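PDB 6R2H: HmuY protein from Prevotella intermedia, which probably binds heme as a hemophore-like homologue of Porphyromonas gingivalis HmuY, here in its heme-free state. Local coordinates for residues A[20-25]-A[68-73]; A[107-112]-A[129-134]; A[91-96]-A[153-158]. All coordinates share one frame; numbering follows the deposited sequence.

Contact 1. Residues A[20-25]-A[68-73]; sequences YIDLET and KWDIAF. With GOL (glycerol), chain C.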
# COMPACT_ATOMS: atom_id res chain seq x y z
N TYR A 20 7.82 1.41 -4.56
CA TYR A 20 7.19 2.47 -5.34
C TYR A 20 7.08 2.01 -6.79
O TYR A 20 8.09 1.72 -7.42
CB TYR A 20 7.99 3.77 -5.21
CG TYR A 20 8.00 4.38 -3.83
CD1 TYR A 20 8.93 3.98 -2.88
CD2 TYR A 20 7.07 5.35 -3.46
CE1 TYR A 20 8.94 4.54 -1.61
CE2 TYR A 20 7.08 5.92 -2.20
CZ TYR A 20 8.02 5.51 -1.26
OH TYR A 20 8.04 6.04 -0.01
N ILE A 21 5.84 1.93 -7.29
CA ILE A 21 5.62 1.35 -8.62
C ILE A 21 5.22 2.42 -9.62
O ILE A 21 4.25 3.14 -9.42
CB ILE A 21 4.59 0.21 -8.57
CG1 ILE A 21 4.98 -0.80 -7.49
CG2 ILE A 21 4.47 -0.43 -9.95
CD1 ILE A 21 3.88 -1.73 -7.08
N ASP A 22 5.97 2.48 -10.72
CA ASP A 22 5.59 3.25 -11.90
C ASP A 22 4.72 2.36 -12.78
O ASP A 22 5.22 1.42 -13.39
CB ASP A 22 6.83 3.70 -12.68
CG ASP A 22 6.50 4.53 -13.90
OD1 ASP A 22 5.32 4.57 -14.31
OD2 ASP A 22 7.44 5.16 -14.43
N LEU A 23 3.43 2.66 -12.85
CA LEU A 23 2.51 1.74 -13.50
C LEU A 23 2.74 1.74 -15.01
O LEU A 23 2.53 0.72 -15.67
CB LEU A 23 1.06 2.07 -13.11
CG LEU A 23 0.62 1.53 -11.74
CD1 LEU A 23 -0.80 1.92 -11.44
CD2 LEU A 23 0.78 0.01 -11.62
N GLU A 24 3.22 2.88 -15.53
CA GLU A 24 3.43 3.07 -16.96
C GLU A 24 4.54 2.14 -17.47
O GLU A 24 4.39 1.55 -18.52
CB GLU A 24 3.73 4.55 -17.24
CG GLU A 24 3.77 4.90 -18.72
CD GLU A 24 3.97 6.39 -18.96
OE1 GLU A 24 4.48 7.09 -18.05
OE2 GLU A 24 3.60 6.87 -20.06
N THR A 25 5.62 2.00 -16.69
CA THR A 25 6.81 1.28 -17.12
C THR A 25 6.88 -0.10 -16.49
O THR A 25 7.63 -0.96 -16.96
CB THR A 25 8.08 2.08 -16.78
OG1 THR A 25 8.28 2.09 -15.36
CG2 THR A 25 8.05 3.48 -17.34
N LYS A 68 9.56 8.69 -10.25
CA LYS A 68 8.39 8.29 -11.02
C LYS A 68 7.73 7.11 -10.33
O LYS A 68 8.26 6.00 -10.34
CB LYS A 68 8.78 8.02 -12.48
CG LYS A 68 8.92 9.29 -13.32
CD LYS A 68 9.56 9.08 -14.67
CE LYS A 68 10.14 10.36 -15.24
NZ LYS A 68 11.18 10.10 -16.26
N TRP A 69 6.54 7.36 -9.76
CA TRP A 69 5.74 6.30 -9.18
C TRP A 69 4.28 6.73 -9.17
O TRP A 69 3.99 7.92 -9.19
CB TRP A 69 6.24 5.93 -7.77
CG TRP A 69 6.09 7.03 -6.75
CD1 TRP A 69 6.89 8.12 -6.58
CD2 TRP A 69 5.05 7.14 -5.76
NE1 TRP A 69 6.43 8.90 -5.55
CE2 TRP A 69 5.30 8.32 -5.03
CE3 TRP A 69 3.93 6.36 -5.42
CZ2 TRP A 69 4.47 8.73 -3.98
CZ3 TRP A 69 3.12 6.76 -4.38
CH2 TRP A 69 3.39 7.93 -3.67
N ASP A 70 3.38 5.74 -9.10
CA ASP A 70 1.94 5.96 -9.11
C ASP A 70 1.33 5.46 -7.80
O ASP A 70 0.53 6.17 -7.19
CB ASP A 70 1.31 5.32 -10.34
CG ASP A 70 1.88 5.88 -11.62
OD1 ASP A 70 1.79 7.12 -11.80
OD2 ASP A 70 2.45 5.07 -12.41
N ILE A 71 1.71 4.23 -7.42
CA ILE A 71 1.24 3.60 -6.20
C ILE A 71 2.42 2.99 -5.46
O ILE A 71 3.47 2.70 -6.06
CB ILE A 71 0.12 2.56 -6.45
CG1 ILE A 71 0.62 1.34 -7.23
CG2 ILE A 71 -1.09 3.20 -7.10
CD1 ILE A 71 -0.39 0.23 -7.44
N ALA A 72 2.23 2.77 -4.15
CA ALA A 72 3.28 2.30 -3.26
C ALA A 72 2.70 1.38 -2.20
O ALA A 72 1.54 1.53 -1.80
CB ALA A 72 4.03 3.48 -2.67
N PHE A 73 3.52 0.43 -1.76
CA PHE A 73 3.12 -0.58 -0.79
C PHE A 73 4.15 -0.67 0.34
O PHE A 73 5.36 -0.63 0.11
CB PHE A 73 2.86 -1.93 -1.46
CG PHE A 73 1.70 -1.92 -2.42
CD1 PHE A 73 0.41 -2.14 -1.97
CD2 PHE A 73 1.90 -1.66 -3.77
CE1 PHE A 73 -0.67 -2.13 -2.86
CE2 PHE A 73 0.83 -1.65 -4.66
CZ PHE A 73 -0.45 -1.87 -4.19
C1 GOL C . 2.91 8.45 -14.40
O1 GOL C . 1.73 7.66 -14.51
C2 GOL C . 4.17 7.61 -14.49
O2 GOL C . 4.65 7.24 -13.20
C3 GOL C . 5.27 8.26 -15.31
O3 GOL C . 5.61 9.56 -14.85
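The carbonyl oxygen I21 O shows how a classic beta bulge lets one acceptor serve two consecutive residues. D70 N donates to I21 O at 2.8 Å, and I71 N adds a weak bond to the same oxygen at 3.4 Å. In return I21 N donates to I71 O at 2.8 Å. The bulge thus closes the antiparallel pairing of strands 17-21 and 71-74.

On the side of the sheet that carries Y20 and A72, the phenol ring lies beside the indole and turns its edge to it: Y20 CD2 stands 3.5 Å from W69 CD2, over the centre of the indole face, with the planes at 77°. This is a T-shaped stack, and chi1 of 66° sets W69 CG between the backbone N and the carbonyl carbon, on the side where Y20 lies. A72 CB also touches CD2 of Y20. On the other face I21 CD1 meets the rim of the F73 ring.

Beside the bulge, D70 OD2 takes L23 N on its anti lone pair at 2.6 Å, while D22 OD1 accepts from E24 N in an Asx turn. Glycerol O1 donates to D70 OD1 at 2.8 Å; glycerol O2 is a weak, undecided partner of both carboxylates, and N164 also holds the glycerol. D22 OD1 and D70 OD2, both acceptors, lie 3.5 Å apart, which might raise the pKa of one carboxylate.

Contact 2. Residues A[107-112]-A[129-134]; sequences DAPADI and KTMLNG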
# COMPACT_ATOMS: atom_id res chain seq x y z
N ASP A 107 -6.03 9.78 -0.60
CA ASP A 107 -5.17 9.39 0.52
C ASP A 107 -5.45 10.30 1.71
O ASP A 107 -5.75 11.47 1.54
CB ASP A 107 -3.68 9.42 0.14
CG ASP A 107 -3.27 8.39 -0.90
OD1 ASP A 107 -4.17 7.90 -1.62
OD2 ASP A 107 -2.05 8.13 -1.02
N ALA A 108 -5.33 9.74 2.92
CA ALA A 108 -5.60 10.47 4.15
C ALA A 108 -4.52 10.14 5.18
O ALA A 108 -3.87 9.10 5.06
CB ALA A 108 -6.98 10.13 4.65
N PRO A 109 -4.26 11.02 6.18
CA PRO A 109 -3.25 10.76 7.21
C PRO A 109 -3.50 9.44 7.93
O PRO A 109 -4.64 9.09 8.22
CB PRO A 109 -3.40 11.94 8.17
CG PRO A 109 -3.94 13.05 7.29
CD PRO A 109 -4.88 12.35 6.33
N ALA A 110 -2.42 8.69 8.16
CA ALA A 110 -2.46 7.38 8.80
C ALA A 110 -1.09 7.07 9.38
O ALA A 110 -0.07 7.54 8.87
CB ALA A 110 -2.92 6.31 7.83
N ASP A 111 -1.07 6.28 10.45
CA ASP A 111 0.17 5.79 11.02
C ASP A 111 0.43 4.39 10.48
O ASP A 111 -0.50 3.61 10.32
CB ASP A 111 0.09 5.73 12.55
CG ASP A 111 -0.14 7.07 13.22
OD1 ASP A 111 0.17 8.09 12.59
OD2 ASP A 111 -0.62 7.08 14.38
N ILE A 112 1.71 4.10 10.20
CA ILE A 112 2.13 2.76 9.80
C ILE A 112 3.09 2.23 10.86
O ILE A 112 3.68 2.99 11.62
CB ILE A 112 2.76 2.74 8.39
CG1 ILE A 112 4.00 3.63 8.30
CG2 ILE A 112 1.74 3.06 7.29
CD1 ILE A 112 4.96 3.25 7.19
N LYS A 129 3.83 8.61 11.19
CA LYS A 129 2.67 9.28 10.63
C LYS A 129 2.93 9.60 9.16
O LYS A 129 3.85 10.35 8.84
CB LYS A 129 2.27 10.54 11.42
CG LYS A 129 0.89 11.07 11.06
CD LYS A 129 0.47 12.29 11.82
CE LYS A 129 -0.66 13.01 11.12
NZ LYS A 129 -0.67 14.46 11.43
N THR A 130 2.12 9.00 8.28
CA THR A 130 2.27 9.16 6.84
C THR A 130 0.90 9.36 6.18
O THR A 130 -0.02 9.86 6.83
CB THR A 130 3.07 7.99 6.25
OG1 THR A 130 3.30 8.32 4.88
CG2 THR A 130 2.35 6.66 6.42
N MET A 131 0.79 8.99 4.90
CA MET A 131 -0.47 9.06 4.16
C MET A 131 -0.76 7.68 3.59
O MET A 131 0.13 7.06 3.01
CB MET A 131 -0.34 10.04 2.99
CG MET A 131 -0.21 11.50 3.41
SD MET A 131 -1.75 12.17 4.04
CE MET A 131 -2.57 12.71 2.54
N LEU A 132 -1.99 7.19 3.76
CA LEU A 132 -2.38 5.93 3.13
C LEU A 132 -3.69 6.14 2.40
O LEU A 132 -4.43 7.05 2.73
CB LEU A 132 -2.58 4.85 4.20
CG LEU A 132 -1.35 4.30 4.91
CD1 LEU A 132 -1.73 3.07 5.71
CD2 LEU A 132 -0.22 3.96 3.95
N ASN A 133 -3.96 5.26 1.42
CA ASN A 133 -5.24 5.24 0.74
C ASN A 133 -6.08 4.10 1.29
O ASN A 133 -5.75 2.93 1.10
CB ASN A 133 -5.11 5.06 -0.77
CG ASN A 133 -6.44 5.25 -1.47
OD1 ASN A 133 -7.29 4.37 -1.46
ND2 ASN A 133 -6.61 6.41 -2.08
N GLY A 134 -7.19 4.47 1.96
CA GLY A 134 -8.01 3.52 2.69
C GLY A 134 -8.69 2.51 1.77
O GLY A 134 -8.81 1.33 2.13
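D107 and N133 cross at about a right angle, and N133 ND2 donates to D107 OD1 at 2.9 Å, with the carboxylate oxygen in the amide plane. In N133, CG stands anti to the backbone N (chi1 -172°). Each partner is held elsewhere too: D107 OD2 accepts from T80 N, and N133 ND2 donates to V105 O.

M131 folds back on itself. Bent at chi2 and chi3 (-73° and -86°), it lies alongside P109, placing SD 3.9 Å from P109 CD, while its CE comes to D107 O at 3.6 Å.

These side chains belong to a twisted antiparallel ladder between strands 105-115 and 124-132, neighbours in the large sheet of the HmuY fold. Hydrogen-bonded pairs A108-L132 and A110-T130 supply four backbone bonds, the shortest from T130 N to A110 O at 2.7 Å.

On the face of A110, T130 and L132, A110 CB packs against L132 CG at 3.9 Å. I112 CG2 touches both T130 CG2 and L132 CD1, and W18 lies against I112 and L132. At the opposite face, the extended K129 passes its CB and CG by D111 OD1, each at 3.4 Å, whereas D111 OD2 forms a salt bridge with R40.

Contact 3. Residues A[91-96]-A[153-158]; sequences TDLNKI and GNVFAV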
# COMPACT_ATOMS: atom_id res chain seq x y z
N THR A 91 -14.98 -8.05 -11.24
CA THR A 91 -13.94 -8.96 -10.80
C THR A 91 -13.15 -9.51 -11.99
O THR A 91 -12.13 -10.17 -11.80
CB THR A 91 -14.48 -10.08 -9.89
OG1 THR A 91 -15.68 -10.61 -10.46
CG2 THR A 91 -14.78 -9.66 -8.47
N ASP A 92 -13.62 -9.20 -13.21
CA ASP A 92 -12.94 -9.65 -14.41
C ASP A 92 -12.27 -8.45 -15.07
O ASP A 92 -12.95 -7.55 -15.56
CB ASP A 92 -13.93 -10.38 -15.32
CG ASP A 92 -13.33 -11.04 -16.56
OD1 ASP A 92 -12.22 -10.65 -16.98
OD2 ASP A 92 -14.01 -11.92 -17.12
N LEU A 93 -10.94 -8.45 -15.09
CA LEU A 93 -10.21 -7.31 -15.64
C LEU A 93 -10.40 -7.23 -17.16
O LEU A 93 -10.18 -6.17 -17.75
CB LEU A 93 -8.73 -7.45 -15.26
CG LEU A 93 -7.81 -6.31 -15.71
CD1 LEU A 93 -8.27 -4.97 -15.16
CD2 LEU A 93 -6.38 -6.59 -15.27
N ASN A 94 -10.82 -8.33 -17.78
CA ASN A 94 -11.00 -8.32 -19.23
C ASN A 94 -12.35 -7.72 -19.59
O ASN A 94 -12.60 -7.43 -20.76
CB ASN A 94 -10.89 -9.70 -19.84
CG ASN A 94 -9.47 -10.21 -19.81
OD1 ASN A 94 -9.22 -11.28 -19.27
ND2 ASN A 94 -8.55 -9.43 -20.36
N LYS A 95 -13.22 -7.54 -18.59
CA LYS A 95 -14.56 -7.06 -18.87
C LYS A 95 -14.65 -5.56 -18.56
O LYS A 95 -15.76 -5.04 -18.41
CB LYS A 95 -15.60 -7.88 -18.11
CG LYS A 95 -16.11 -9.12 -18.82
CD LYS A 95 -17.28 -9.82 -18.12
CE LYS A 95 -18.59 -9.06 -18.18
NZ LYS A 95 -19.73 -9.83 -17.60
N ILE A 96 -13.50 -4.87 -18.48
CA ILE A 96 -13.52 -3.44 -18.17
C ILE A 96 -12.30 -2.74 -18.76
O ILE A 96 -11.18 -3.23 -18.62
CB ILE A 96 -13.67 -3.21 -16.65
CG1 ILE A 96 -13.80 -1.72 -16.33
CG2 ILE A 96 -12.55 -3.90 -15.87
CD1 ILE A 96 -14.44 -1.43 -14.99
N GLY A 153 -10.91 -9.95 -4.94
CA GLY A 153 -10.85 -10.15 -6.37
C GLY A 153 -11.26 -8.92 -7.18
O GLY A 153 -11.17 -8.95 -8.40
N ASN A 154 -11.71 -7.86 -6.49
CA ASN A 154 -12.34 -6.74 -7.16
C ASN A 154 -11.31 -5.94 -7.93
O ASN A 154 -10.19 -5.78 -7.47
CB ASN A 154 -12.98 -5.78 -6.16
CG ASN A 154 -13.94 -6.47 -5.21
OD1 ASN A 154 -13.64 -7.51 -4.62
ND2 ASN A 154 -15.12 -5.90 -5.09
N VAL A 155 -11.72 -5.42 -9.09
CA VAL A 155 -10.89 -4.49 -9.83
C VAL A 155 -10.96 -3.14 -9.12
O VAL A 155 -12.05 -2.67 -8.82
CB VAL A 155 -11.30 -4.39 -11.32
CG1 VAL A 155 -10.47 -3.34 -12.04
CG2 VAL A 155 -11.19 -5.73 -12.04
N PHE A 156 -9.79 -2.56 -8.83
CA PHE A 156 -9.70 -1.22 -8.28
C PHE A 156 -9.48 -0.23 -9.42
O PHE A 156 -8.62 -0.45 -10.27
CB PHE A 156 -8.55 -1.14 -7.27
CG PHE A 156 -8.79 -1.89 -5.99
CD1 PHE A 156 -8.61 -3.27 -5.93
CD2 PHE A 156 -9.23 -1.23 -4.85
CE1 PHE A 156 -8.85 -3.96 -4.76
CE2 PHE A 156 -9.48 -1.92 -3.68
CZ PHE A 156 -9.28 -3.28 -3.63
N ALA A 157 -10.25 0.86 -9.41
CA ALA A 157 -10.08 1.96 -10.35
C ALA A 157 -9.31 3.09 -9.68
O ALA A 157 -9.61 3.43 -8.54
CB ALA A 157 -11.44 2.44 -10.81
N VAL A 158 -8.31 3.65 -10.38
CA VAL A 158 -7.44 4.70 -9.88
C VAL A 158 -7.34 5.84 -10.90
O VAL A 158 -6.92 5.59 -12.04
CB VAL A 158 -6.03 4.18 -9.51
CG1 VAL A 158 -5.34 5.08 -8.51
CG2 VAL A 158 -6.06 2.76 -8.98
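V155 and L93 illustrate contact by apolar packing alone, since no hydrogen bond passes directly between segments 91-96 and 153-158. The two methyls of V155 divide the work. CG1, anti to the backbone N (chi1 176°), meets L93 CD1 at 4.2 Å, the two side chains crossing at about a right angle, and it also reaches I96 CG2 at 4.4 Å. CG2 lies instead against the backbone, 4.1 Å from L93 CA. L167 of the neighbouring strand 165-174 touches L93, I96 and V155 together, so the small apolar cluster extends beyond the pair.

A second set of van der Waals contacts lies nearer the start of both segments. T91 CG2 approaches G153 O at 3.7 Å and N154 CA at 4.0 Å.

Polar ties are indirect. K169 NZ donates to both T91 O and G153 O, bridging the two segments, and K188 NZ does the same within the loop for L93 O and I96 O. The two carbonyl dipoles at each ammonium group would be expected to stabilise its positive charge.

Within 91-96 the backbone is curled by D92. Its OD1 accepts from N94 N at 2.8 Å, and D92 O from K95 N at 3.0 Å. The arrangement is that of an Asx turn combined with a type I beta turn, in the loop between strands 83-87 and 105-115, packed against V155 of strand 155-160 at the large antiparallel sheet.

Overall arrangement
The three contacts touch nowhere directly, yet the strands between them tie them together. Contact 1 belongs to the small four-stranded sheet, whereas contacts 2 and 3 both reach the large nine-stranded one, 24 Å apart between centres. Contacts 1 and 2 have centres 17 Å apart and nearest atoms about 6 Å apart; R79 of strand 77-80 touches Y20 and W69 in one and D107 and M131 in the other. Contacts 1 and 3, with nearest atoms about 5 Å apart, share strand 181-190, whose F185 meets I21 and L23 while K188 holds the 91-96 loop. Contact 2 is nested within the chain span closed by contact 3. The bound glycerol, probably from crystallisation, sits at contact 1.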